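Local coordinates for protein TRAP-T family transporter, DctP (Periplasmic binding) subunit (Sulfitobacter sp. NAS-14.1, PDB 4PF8) that binds beta-D-galacturonate and probably delivers this sugar acid, as a periplasmic solute-binding protein, to a TRAP-type membrane transporter, at residues G28-V33 against P37-M42; D72-L77 against G85-G90; N207-Y212 against K222-T227. One frame throughout, in Å; residues are numbered along the deposited sequence.

Interaction 1. Residues G28-V33 against P37-M42. With GTR (beta-D-galactopyranuronic acid), chain D.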
loop_
_atom_site.group_PDB
_atom_site.type_symbol
_atom_site.label_atom_id
_atom_site.label_comp_id
_atom_site.label_asym_id
_atom_site.label_seq_id
_atom_site.Cartn_x
_atom_site.Cartn_y
_atom_site.Cartn_z
ATOM N N GLY A 28 17.035 -1.021 -5.641
ATOM C CA GLY A 28 15.713 -0.577 -5.234
ATOM C C GLY A 28 14.659 -1.648 -5.423
ATOM O O GLY A 28 14.699 -2.406 -6.391
ATOM N N TRP A 29 13.747 -1.743 -4.464
ATOM C CA TRP A 29 12.727 -2.796 -4.464
ATOM C C TRP A 29 11.375 -2.260 -4.895
ATOM O O TRP A 29 10.923 -1.233 -4.409
ATOM C CB TRP A 29 12.577 -3.370 -3.066
ATOM C CG TRP A 29 11.599 -4.519 -2.927
ATOM C CD1 TRP A 29 11.868 -5.846 -3.056
ATOM C CD2 TRP A 29 10.199 -4.420 -2.639
ATOM N NE1 TRP A 29 10.723 -6.596 -2.860
ATOM C CE2 TRP A 29 9.688 -5.737 -2.588
ATOM C CE3 TRP A 29 9.341 -3.353 -2.368
ATOM C CZ2 TRP A 29 8.342 -6.006 -2.304
ATOM C CZ3 TRP A 29 8.006 -3.620 -2.084
ATOM C CH2 TRP A 29 7.527 -4.935 -2.044
ATOM N N ASN A 30 10.734 -2.989 -5.798
ATOM C CA ASN A 30 9.366 -2.705 -6.220
ATOM C C ASN A 30 8.646 -4.033 -6.331
ATOM O O ASN A 30 9.165 -4.969 -6.924
ATOM C CB ASN A 30 9.419 -2.038 -7.581
ATOM C CG ASN A 30 8.052 -1.599 -8.108
ATOM O OD1 ASN A 30 7.084 -1.419 -7.365
ATOM N ND2 ASN A 30 7.999 -1.359 -9.383
ATOM N N ILE A 31 7.424 -4.099 -5.798
ATOM C CA ILE A 31 6.600 -5.288 -5.910
ATOM C C ILE A 31 5.869 -5.390 -7.252
ATOM O O ILE A 31 5.444 -6.465 -7.654
ATOM C CB ILE A 31 5.585 -5.338 -4.749
ATOM C CG1 ILE A 31 5.095 -6.759 -4.474
ATOM C CG2 ILE A 31 4.415 -4.386 -4.994
ATOM C CD1 ILE A 31 4.303 -6.846 -3.158
ATOM N N HIS A 32 5.722 -4.258 -7.938
ATOM C CA HIS A 32 4.852 -4.186 -9.107
ATOM C C HIS A 32 5.479 -4.526 -10.430
ATOM O O HIS A 32 6.704 -4.560 -10.555
ATOM C CB HIS A 32 4.278 -2.791 -9.173
ATOM C CG HIS A 32 3.309 -2.520 -8.086
ATOM N ND1 HIS A 32 2.080 -3.140 -8.028
ATOM C CD2 HIS A 32 3.394 -1.734 -6.997
ATOM C CE1 HIS A 32 1.438 -2.719 -6.950
ATOM N NE2 HIS A 32 2.222 -1.880 -6.304
ATOM N N VAL A 33 4.633 -4.807 -11.424
ATOM C CA VAL A 33 5.088 -4.979 -12.789
ATOM C C VAL A 33 5.778 -3.714 -13.285
ATOM O O VAL A 33 5.565 -2.643 -12.735
ATOM C CB VAL A 33 3.937 -5.370 -13.725
ATOM C CG1 VAL A 33 3.329 -6.703 -13.251
ATOM C CG2 VAL A 33 2.890 -4.257 -13.786
ATOM N N PRO A 37 2.503 2.783 -12.129
ATOM C CA PRO A 37 2.907 4.146 -11.715
ATOM C C PRO A 37 4.042 4.217 -10.689
ATOM O O PRO A 37 4.939 5.070 -10.777
ATOM C CB PRO A 37 1.619 4.723 -11.115
ATOM C CG PRO A 37 0.547 4.033 -11.886
ATOM C CD PRO A 37 1.036 2.620 -12.112
ATOM N N VAL A 38 4.012 3.301 -9.735
ATOM C CA VAL A 38 5.071 3.188 -8.750
ATOM C C VAL A 38 6.404 2.956 -9.455
ATOM O O VAL A 38 7.395 3.601 -9.147
ATOM C CB VAL A 38 4.802 2.010 -7.800
ATOM C CG1 VAL A 38 6.004 1.775 -6.889
ATOM C CG2 VAL A 38 3.523 2.253 -6.990
ATOM N N SER A 39 6.415 2.015 -10.390
ATOM C CA SER A 39 7.619 1.670 -11.131
ATOM C C SER A 39 8.219 2.868 -11.856
ATOM O O SER A 39 9.440 3.091 -11.809
ATOM C CB SER A 39 7.294 0.566 -12.129
ATOM O OG SER A 39 6.462 -0.412 -11.515
ATOM N N HIS A 40 7.363 3.632 -12.532
ATOM C CA HIS A 40 7.816 4.796 -13.271
ATOM C C HIS A 40 8.304 5.862 -12.317
ATOM O O HIS A 40 9.307 6.548 -12.600
ATOM C CB HIS A 40 6.705 5.337 -14.178
ATOM C CG HIS A 40 6.242 4.344 -15.194
ATOM N ND1 HIS A 40 7.104 3.725 -16.075
ATOM C CD2 HIS A 40 5.019 3.823 -15.439
ATOM C CE1 HIS A 40 6.428 2.882 -16.831
ATOM N NE2 HIS A 40 5.159 2.928 -16.471
ATOM N N GLY A 41 7.630 5.997 -11.178
ATOM C CA GLY A 41 8.092 6.930 -10.166
ATOM C C GLY A 41 9.494 6.602 -9.667
ATOM O O GLY A 41 10.347 7.481 -9.526
HETATM N N MSE A 42 9.719 5.330 -9.367
HETATM C CA MSE A 42 11.007 4.890 -8.849
HETATM C C MSE A 42 12.107 5.031 -9.875
HETATM O O MSE A 42 13.235 5.425 -9.544
HETATM C CB MSE A 42 10.924 3.439 -8.393
HETATM C CG MSE A 42 10.057 3.263 -7.144
HETATM SE SE MSE A 42 10.108 1.451 -6.497
HETATM C CE MSE A 42 11.926 1.414 -5.920
HETATM C C1 GTR D . -0.846 -3.057 -3.466
HETATM C C2 GTR D . 0.362 -2.361 -2.933
HETATM C C3 GTR D . 1.478 -3.386 -2.847
HETATM C C4 GTR D . 1.098 -4.539 -1.927
HETATM C C5 GTR D . -0.193 -5.122 -2.494
HETATM C C6 GTR D . -0.718 -6.230 -1.589
HETATM O O1 GTR D . -1.981 -2.138 -3.514
HETATM O O2 GTR D . 0.725 -1.320 -3.881
HETATM O O3 GTR D . 2.604 -2.717 -2.239
HETATM O O4 GTR D . 0.865 -4.000 -0.615
HETATM O O5 GTR D . -1.213 -4.112 -2.631
HETATM O O6A GTR D . -1.972 -6.344 -1.544
HETATM O O6B GTR D . 0.098 -7.028 -1.073
#
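Ser39 OG, in the first turn of helix 37-52, holds two hydrogen bonds to the 28-33 segment, one accepted and one donated. It accepts from Asn30 ND2 at 2.8 Å, the hydroxyl lying almost in the amide plane, although the bond is bent at the hydrogen (140°). It also donates to Val33 O at 2.7 Å, approaching that carbonyl tilted out of its plane. Asn30 reaches the helix because its CG is swung trans to the backbone N (chi1 -176°), which directs the amide at Ser39. The second N-H of the amide goes to His63 ND1, and its OD1 receives a weak bond from His32 N, two residues on, so both ends of the amide are engaged. Replacing Asn30 by alanine removes the amide, and would probably leave Ser39 OG and His63 ND1 without their donor and the N-H of His32 without its weak acceptor, setting the turn freer to shift.

Van der Waals contacts flank these bonds. Val38 lays CG1 against Asn30 OD1 at 3.4 Å, while its CG2 approaches His32 CD2 at 4.0 Å. On the next turn the selenomethionine at Met42 bends at chi3, which brings CE to 3.2 Å from Trp29 O and leaves SE 3.7 Å from Asn30 CB.

The same segment also meets the ligand. His32 NE2 donates to GTR O2 at 2.9 Å, with the hydroxyl at the ring edge and in its plane; Ile31 CG2 lies over the rim of one face of the imidazole, and Tyr36 stacks on the ring. Strand, loop and helix open the beta-alpha-beta unit 26-29, 37-52, 59-62, and the loop after the first strand lines the sugar pocket of this family 7 solute-binding fold.

Interaction 2. Residues D72-L77 against G85-G90. With GTR (beta-D-galactopyranuronic acid), chain D.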
loop_
_atom_site.group_PDB
_atom_site.type_symbol
_atom_site.label_atom_id
_atom_site.label_comp_id
_atom_site.label_asym_id
_atom_site.label_seq_id
_atom_site.Cartn_x
_atom_site.Cartn_y
_atom_site.Cartn_z
ATOM N N ASP A 72 9.798 -9.047 3.943
ATOM C CA ASP A 72 11.231 -9.368 3.910
ATOM C C ASP A 72 12.012 -8.213 3.291
ATOM O O ASP A 72 13.113 -7.934 3.721
ATOM C CB ASP A 72 11.490 -10.639 3.123
ATOM C CG ASP A 72 10.970 -11.886 3.825
ATOM O OD1 ASP A 72 10.836 -11.889 5.077
ATOM O OD2 ASP A 72 10.700 -12.868 3.100
ATOM N N ALA A 73 11.430 -7.522 2.314
ATOM C CA ALA A 73 12.110 -6.375 1.706
ATOM C C ALA A 73 12.259 -5.227 2.697
ATOM O O ALA A 73 13.275 -4.536 2.728
ATOM C CB ALA A 73 11.377 -5.927 0.447
ATOM N N ILE A 74 11.242 -5.024 3.525
ATOM C CA ILE A 74 11.307 -3.989 4.534
ATOM C C ILE A 74 12.448 -4.302 5.490
ATOM O O ILE A 74 13.224 -3.422 5.876
ATOM C CB ILE A 74 9.979 -3.876 5.311
ATOM C CG1 ILE A 74 8.904 -3.263 4.409
ATOM C CG2 ILE A 74 10.176 -3.032 6.577
ATOM C CD1 ILE A 74 7.468 -3.502 4.878
ATOM N N GLU A 75 12.561 -5.570 5.881
ATOM C CA GLU A 75 13.650 -5.983 6.767
ATOM C C GLU A 75 15.014 -5.742 6.096
ATOM O O GLU A 75 15.958 -5.247 6.729
ATOM C CB GLU A 75 13.493 -7.456 7.139
ATOM C CG GLU A 75 14.610 -7.994 8.022
ATOM C CD GLU A 75 14.471 -7.573 9.478
ATOM O OE1 GLU A 75 13.534 -6.792 9.805
ATOM O OE2 GLU A 75 15.308 -8.035 10.298
ATOM N N GLN A 76 15.124 -6.090 4.819
ATOM C CA GLN A 76 16.379 -5.838 4.101
ATOM C C GLN A 76 16.737 -4.362 4.119
ATOM O O GLN A 76 17.901 -3.993 4.264
ATOM C CB GLN A 76 16.288 -6.284 2.650
ATOM C CG GLN A 76 16.180 -7.780 2.440
ATOM C CD GLN A 76 16.043 -8.103 0.971
ATOM O OE1 GLN A 76 16.796 -7.580 0.142
ATOM N NE2 GLN A 76 15.085 -8.952 0.633
ATOM N N LEU A 77 15.748 -3.501 3.917
ATOM C CA LEU A 77 16.010 -2.072 3.838
ATOM C C LEU A 77 16.481 -1.534 5.179
ATOM O O LEU A 77 17.435 -0.753 5.252
ATOM C CB LEU A 77 14.758 -1.331 3.343
ATOM C CG LEU A 77 15.067 0.146 3.063
ATOM C CD1 LEU A 77 14.686 0.572 1.647
ATOM C CD2 LEU A 77 14.404 1.019 4.106
ATOM N N GLY A 85 13.264 1.715 -1.775
ATOM C CA GLY A 85 12.093 0.963 -2.172
ATOM C C GLY A 85 10.854 1.802 -2.080
ATOM O O GLY A 85 10.884 2.877 -1.508
ATOM N N VAL A 86 9.781 1.331 -2.680
ATOM C CA VAL A 86 8.461 1.853 -2.362
ATOM C C VAL A 86 7.703 0.727 -1.689
ATOM O O VAL A 86 7.536 -0.352 -2.271
ATOM C CB VAL A 86 7.698 2.343 -3.583
ATOM C CG1 VAL A 86 6.254 2.665 -3.222
ATOM C CG2 VAL A 86 8.381 3.576 -4.175
ATOM N N PHE A 87 7.283 1.000 -0.471
ATOM C CA PHE A 87 6.588 0.027 0.359
ATOM C C PHE A 87 5.202 0.530 0.739
ATOM O O PHE A 87 5.044 1.676 1.171
ATOM C CB PHE A 87 7.330 -0.221 1.679
ATOM C CG PHE A 87 8.728 -0.717 1.536
ATOM C CD1 PHE A 87 9.027 -1.864 0.844
ATOM C CD2 PHE A 87 9.759 -0.079 2.203
ATOM C CE1 PHE A 87 10.315 -2.320 0.735
ATOM C CE2 PHE A 87 11.071 -0.558 2.118
ATOM C CZ PHE A 87 11.336 -1.669 1.358
ATOM N N SER A 88 4.226 -0.351 0.655
ATOM C CA SER A 88 2.940 -0.058 1.260
ATOM C C SER A 88 3.163 0.045 2.756
ATOM O O SER A 88 3.897 -0.773 3.340
ATOM C CB SER A 88 1.982 -1.196 0.967
ATOM O OG SER A 88 0.734 -1.054 1.639
ATOM N N LEU A 89 2.494 0.997 3.398
ATOM C CA LEU A 89 2.537 1.043 4.845
ATOM C C LEU A 89 1.760 -0.119 5.497
ATOM O O LEU A 89 1.885 -0.355 6.700
ATOM C CB LEU A 89 2.044 2.391 5.328
ATOM C CG LEU A 89 3.124 3.457 5.381
ATOM C CD1 LEU A 89 3.750 3.715 4.046
ATOM C CD2 LEU A 89 2.564 4.767 5.966
ATOM N N GLY A 90 0.996 -0.873 4.714
ATOM C CA GLY A 90 0.220 -1.970 5.260
ATOM C C GLY A 90 1.093 -2.986 5.991
ATOM O O GLY A 90 0.933 -3.243 7.175
HETATM C C1 GTR D . -0.846 -3.057 -3.466
HETATM C C2 GTR D . 0.362 -2.361 -2.933
HETATM C C3 GTR D . 1.478 -3.386 -2.847
HETATM C C4 GTR D . 1.098 -4.539 -1.927
HETATM C C5 GTR D . -0.193 -5.122 -2.494
HETATM C C6 GTR D . -0.718 -6.230 -1.589
HETATM O O1 GTR D . -1.981 -2.138 -3.514
HETATM O O2 GTR D . 0.725 -1.320 -3.881
HETATM O O3 GTR D . 2.604 -2.717 -2.239
HETATM O O4 GTR D . 0.865 -4.000 -0.615
HETATM O O5 GTR D . -1.213 -4.112 -2.631
HETATM O O6A GTR D . -1.972 -6.344 -1.544
HETATM O O6B GTR D . 0.098 -7.028 -1.073
#
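Phe87 projects from strand 84-88 into the side of helix 70-79, where three helix residues pack against its ring. Ile74 CG1 stands over the middle of one face, 3.8 Å from the ring centroid and 9° off the normal, a CH-pi contact. Ala73 CB meets CE1 of Phe87 at 3.8 Å, and Ala73 O lies 3.7 Å from Phe87 CZ. One turn on, Leu77 CD1 packs obliquely on Phe87 CE2 and also reaches Gly85 N at 3.9 Å. With CG of Phe87 anti to its carbonyl carbon (chi1 -59°), the ring leans back along the strand over Gly85, where a beta carbon would crowd CZ.

Farther out, Trp29 of the neighbouring strand meets the ring with planes at about 40°, and Cys237 touches it from strand 234-239. Beyond the ring the strand ends at the pocket: Ser88 OG accepts from Gly90 N (3.1 Å), a capping bond at the start of a short, weakly bonded helix; Ser88 N is held by Gln70, and Ser88 CB lies 3.4 Å from GTR O4. Helix and strand meet mainly through carbon surfaces, with shape and ring contact rather than polar pairing setting their fit beside the sugar.

Interaction 3. Residues N207-Y212 against K222-T227. With GTR (beta-D-galactopyranuronic acid), chain D.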
loop_
_atom_site.group_PDB
_atom_site.type_symbol
_atom_site.label_atom_id
_atom_site.label_comp_id
_atom_site.label_asym_id
_atom_site.label_seq_id
_atom_site.Cartn_x
_atom_site.Cartn_y
_atom_site.Cartn_z
ATOM N N ASN A 207 -8.064 -4.907 -3.211
ATOM C CA ASN A 207 -7.022 -4.040 -3.723
ATOM C C ASN A 207 -7.591 -2.921 -4.558
ATOM O O ASN A 207 -8.783 -2.891 -4.836
ATOM C CB ASN A 207 -5.970 -4.821 -4.506
ATOM C CG ASN A 207 -4.580 -4.397 -4.138
ATOM O OD1 ASN A 207 -4.266 -3.201 -4.203
ATOM N ND2 ASN A 207 -3.743 -5.354 -3.711
ATOM N N ASN A 208 -6.719 -1.990 -4.938
ATOM C CA ASN A 208 -7.074 -0.887 -5.814
ATOM C C ASN A 208 -7.158 -1.375 -7.261
ATOM O O ASN A 208 -6.793 -2.517 -7.584
ATOM C CB ASN A 208 -6.054 0.259 -5.644
ATOM C CG ASN A 208 -4.612 -0.194 -5.915
ATOM O OD1 ASN A 208 -4.354 -0.870 -6.906
ATOM N ND2 ASN A 208 -3.671 0.209 -5.053
ATOM N N PRO A 209 -7.730 -0.538 -8.141
ATOM C CA PRO A 209 -7.989 -1.069 -9.480
ATOM C C PRO A 209 -6.710 -1.400 -10.269
ATOM O O PRO A 209 -6.650 -2.448 -10.911
ATOM C CB PRO A 209 -8.840 0.037 -10.129
ATOM C CG PRO A 209 -9.540 0.674 -8.942
ATOM C CD PRO A 209 -8.499 0.687 -7.865
ATOM N N PRO A 210 -5.666 -0.568 -10.182
ATOM C CA PRO A 210 -4.464 -0.959 -10.932
ATOM C C PRO A 210 -3.809 -2.273 -10.472
ATOM O O PRO A 210 -3.268 -3.024 -11.284
ATOM C CB PRO A 210 -3.532 0.235 -10.714
ATOM C CG PRO A 210 -4.478 1.404 -10.532
ATOM C CD PRO A 210 -5.558 0.807 -9.663
ATOM N N SER A 211 -3.855 -2.550 -9.184
ATOM C CA SER A 211 -3.319 -3.824 -8.675
ATOM C C SER A 211 -4.156 -5.004 -9.136
ATOM O O SER A 211 -3.634 -6.006 -9.560
ATOM C CB SER A 211 -3.249 -3.815 -7.147
ATOM O OG SER A 211 -2.181 -3.001 -6.672
ATOM N N TYR A 212 -5.469 -4.865 -9.021
ATOM C CA TYR A 212 -6.430 -5.900 -9.435
ATOM C C TYR A 212 -6.284 -6.220 -10.918
ATOM O O TYR A 212 -6.373 -7.383 -11.327
ATOM C CB TYR A 212 -7.826 -5.367 -9.090
ATOM C CG TYR A 212 -9.023 -6.154 -9.537
ATOM C CD1 TYR A 212 -9.176 -7.492 -9.231
ATOM C CD2 TYR A 212 -10.069 -5.511 -10.188
ATOM C CE1 TYR A 212 -10.302 -8.176 -9.618
ATOM C CE2 TYR A 212 -11.197 -6.191 -10.582
ATOM C CZ TYR A 212 -11.321 -7.494 -10.272
ATOM O OH TYR A 212 -12.469 -8.135 -10.684
ATOM N N LYS A 222 -14.108 -12.250 -10.985
ATOM C CA LYS A 222 -14.845 -11.357 -11.873
ATOM C C LYS A 222 -15.894 -10.475 -11.215
ATOM O O LYS A 222 -16.629 -9.789 -11.931
ATOM C CB LYS A 222 -15.487 -12.154 -13.018
ATOM C CG LYS A 222 -14.544 -13.113 -13.762
ATOM C CD LYS A 222 -13.366 -12.427 -14.460
ATOM C CE LYS A 222 -13.780 -11.653 -15.717
ATOM N NZ LYS A 222 -12.600 -11.040 -16.413
ATOM N N TYR A 223 -15.969 -10.473 -9.879
ATOM C CA TYR A 223 -16.818 -9.525 -9.157
ATOM C C TYR A 223 -15.945 -8.541 -8.411
ATOM O O TYR A 223 -15.090 -8.944 -7.643
ATOM C CB TYR A 223 -17.719 -10.251 -8.168
ATOM C CG TYR A 223 -18.648 -11.224 -8.816
ATOM C CD1 TYR A 223 -19.772 -10.778 -9.481
ATOM C CD2 TYR A 223 -18.396 -12.582 -8.782
ATOM C CE1 TYR A 223 -20.633 -11.681 -10.102
ATOM C CE2 TYR A 223 -19.258 -13.491 -9.404
ATOM C CZ TYR A 223 -20.364 -13.018 -10.053
ATOM O OH TYR A 223 -21.228 -13.902 -10.666
ATOM N N TYR A 224 -16.146 -7.253 -8.661
ATOM C CA TYR A 224 -15.375 -6.197 -7.980
ATOM C C TYR A 224 -16.396 -5.276 -7.328
ATOM O O TYR A 224 -17.269 -4.719 -8.013
ATOM C CB TYR A 224 -14.539 -5.416 -9.011
ATOM C CG TYR A 224 -13.429 -4.504 -8.483
ATOM C CD1 TYR A 224 -12.759 -4.794 -7.317
ATOM C CD2 TYR A 224 -13.024 -3.379 -9.204
ATOM C CE1 TYR A 224 -11.714 -3.995 -6.864
ATOM C CE2 TYR A 224 -11.997 -2.583 -8.755
ATOM C CZ TYR A 224 -11.348 -2.904 -7.570
ATOM O OH TYR A 224 -10.304 -2.105 -7.096
ATOM N N SER A 225 -16.305 -5.159 -6.010
ATOM C CA SER A 225 -17.301 -4.461 -5.218
ATOM C C SER A 225 -16.575 -3.299 -4.527
ATOM O O SER A 225 -15.675 -3.516 -3.720
ATOM C CB SER A 225 -17.927 -5.398 -4.210
ATOM O OG SER A 225 -18.495 -6.531 -4.878
ATOM N N LEU A 226 -16.980 -2.082 -4.859
ATOM C CA LEU A 226 -16.215 -0.889 -4.510
ATOM C C LEU A 226 -16.458 -0.392 -3.079
ATOM O O LEU A 226 -16.959 0.723 -2.850
ATOM C CB LEU A 226 -16.431 0.215 -5.556
ATOM C CG LEU A 226 -16.027 -0.159 -6.989
ATOM C CD1 LEU A 226 -16.445 0.945 -7.965
ATOM C CD2 LEU A 226 -14.540 -0.464 -7.120
ATOM N N THR A 227 -16.059 -1.228 -2.125
ATOM C CA THR A 227 -16.143 -0.914 -0.714
ATOM C C THR A 227 -15.195 0.191 -0.298
ATOM O O THR A 227 -15.468 0.917 0.639
ATOM C CB THR A 227 -15.860 -2.163 0.102
ATOM O OG1 THR A 227 -14.691 -2.799 -0.428
ATOM C CG2 THR A 227 -17.033 -3.144 0.005
HETATM C C1 GTR D . -0.846 -3.057 -3.466
HETATM C C2 GTR D . 0.362 -2.361 -2.933
HETATM C C3 GTR D . 1.478 -3.386 -2.847
HETATM C C4 GTR D . 1.098 -4.539 -1.927
HETATM C C5 GTR D . -0.193 -5.122 -2.494
HETATM C C6 GTR D . -0.718 -6.230 -1.589
HETATM O O1 GTR D . -1.981 -2.138 -3.514
HETATM O O2 GTR D . 0.725 -1.320 -3.881
HETATM O O3 GTR D . 2.604 -2.717 -2.239
HETATM O O4 GTR D . 0.865 -4.000 -0.615
HETATM O O5 GTR D . -1.213 -4.112 -2.631
HETATM O O6A GTR D . -1.972 -6.344 -1.544
HETATM O O6B GTR D . 0.098 -7.028 -1.073
#
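Tyr224 reaches from strand 223-230, which starts with a classic beta bulge at Lys222 and Tyr223 opposite Asn150, to the N-terminal end of helix 209-214. Its OH donates to Asn207 O at 2.8 Å. The Asn207 side chain faces the ligand instead: OD1 accepts from GTR O1 at 2.6 Å and ND2 donates to the ring oxygen GTR O5 at 3.0 Å, while OD1 also takes Asn208 N on a lone pair in its carbonyl plane. Asn208 is the N-cap of the helix, its OD1 receiving Ser211 N at 2.9 Å nearly head-on to the C=O; its ND2 is bonded to Ala143 O. Pro209 brings CG and CD each to 3.4 Å from Tyr224 OH. Ser211, in the first turn of the helix, lies on the pocket side near GTR O1.

Tyr212 has its CG trans to the backbone N (chi1 174°), directing the ring along Tyr224, and its OH is bonded to Ala221 O. The rings run antiparallel in an oblique pair, Tyr212 CD2 over the middle of Tyr224, centroids 4.3 Å apart and planes inclined at 31°. Leu226 CD2 lies over the rim of the opposite face of Tyr224, and Tyr212 CE2 comes to 3.5 Å from Tyr224 CG.

The three contacts follow one another along the chain and all reach the bound galacturonate. Interactions 1 and 2, with centres about 12 Å apart, share the five-stranded sheet: strands 26-29 and 84-88 are neighbours in it, with a probable backbone hydrogen bond between Trp29 and Val86, and Trp29 packs on Ala73 while Met42 touches Val86. Interaction 3 belongs to the four-stranded sheet that holds 223-230, its centre about 20 Å from interaction 1 and 23 Å from interaction 2. Interactions 1 and 3 touch where His32 meets Ser211; 2 and 3 come no nearer than about 8 Å. The sugar therefore lies between parts of two sheets, consistent with the two-lobed design of periplasmic binding proteins.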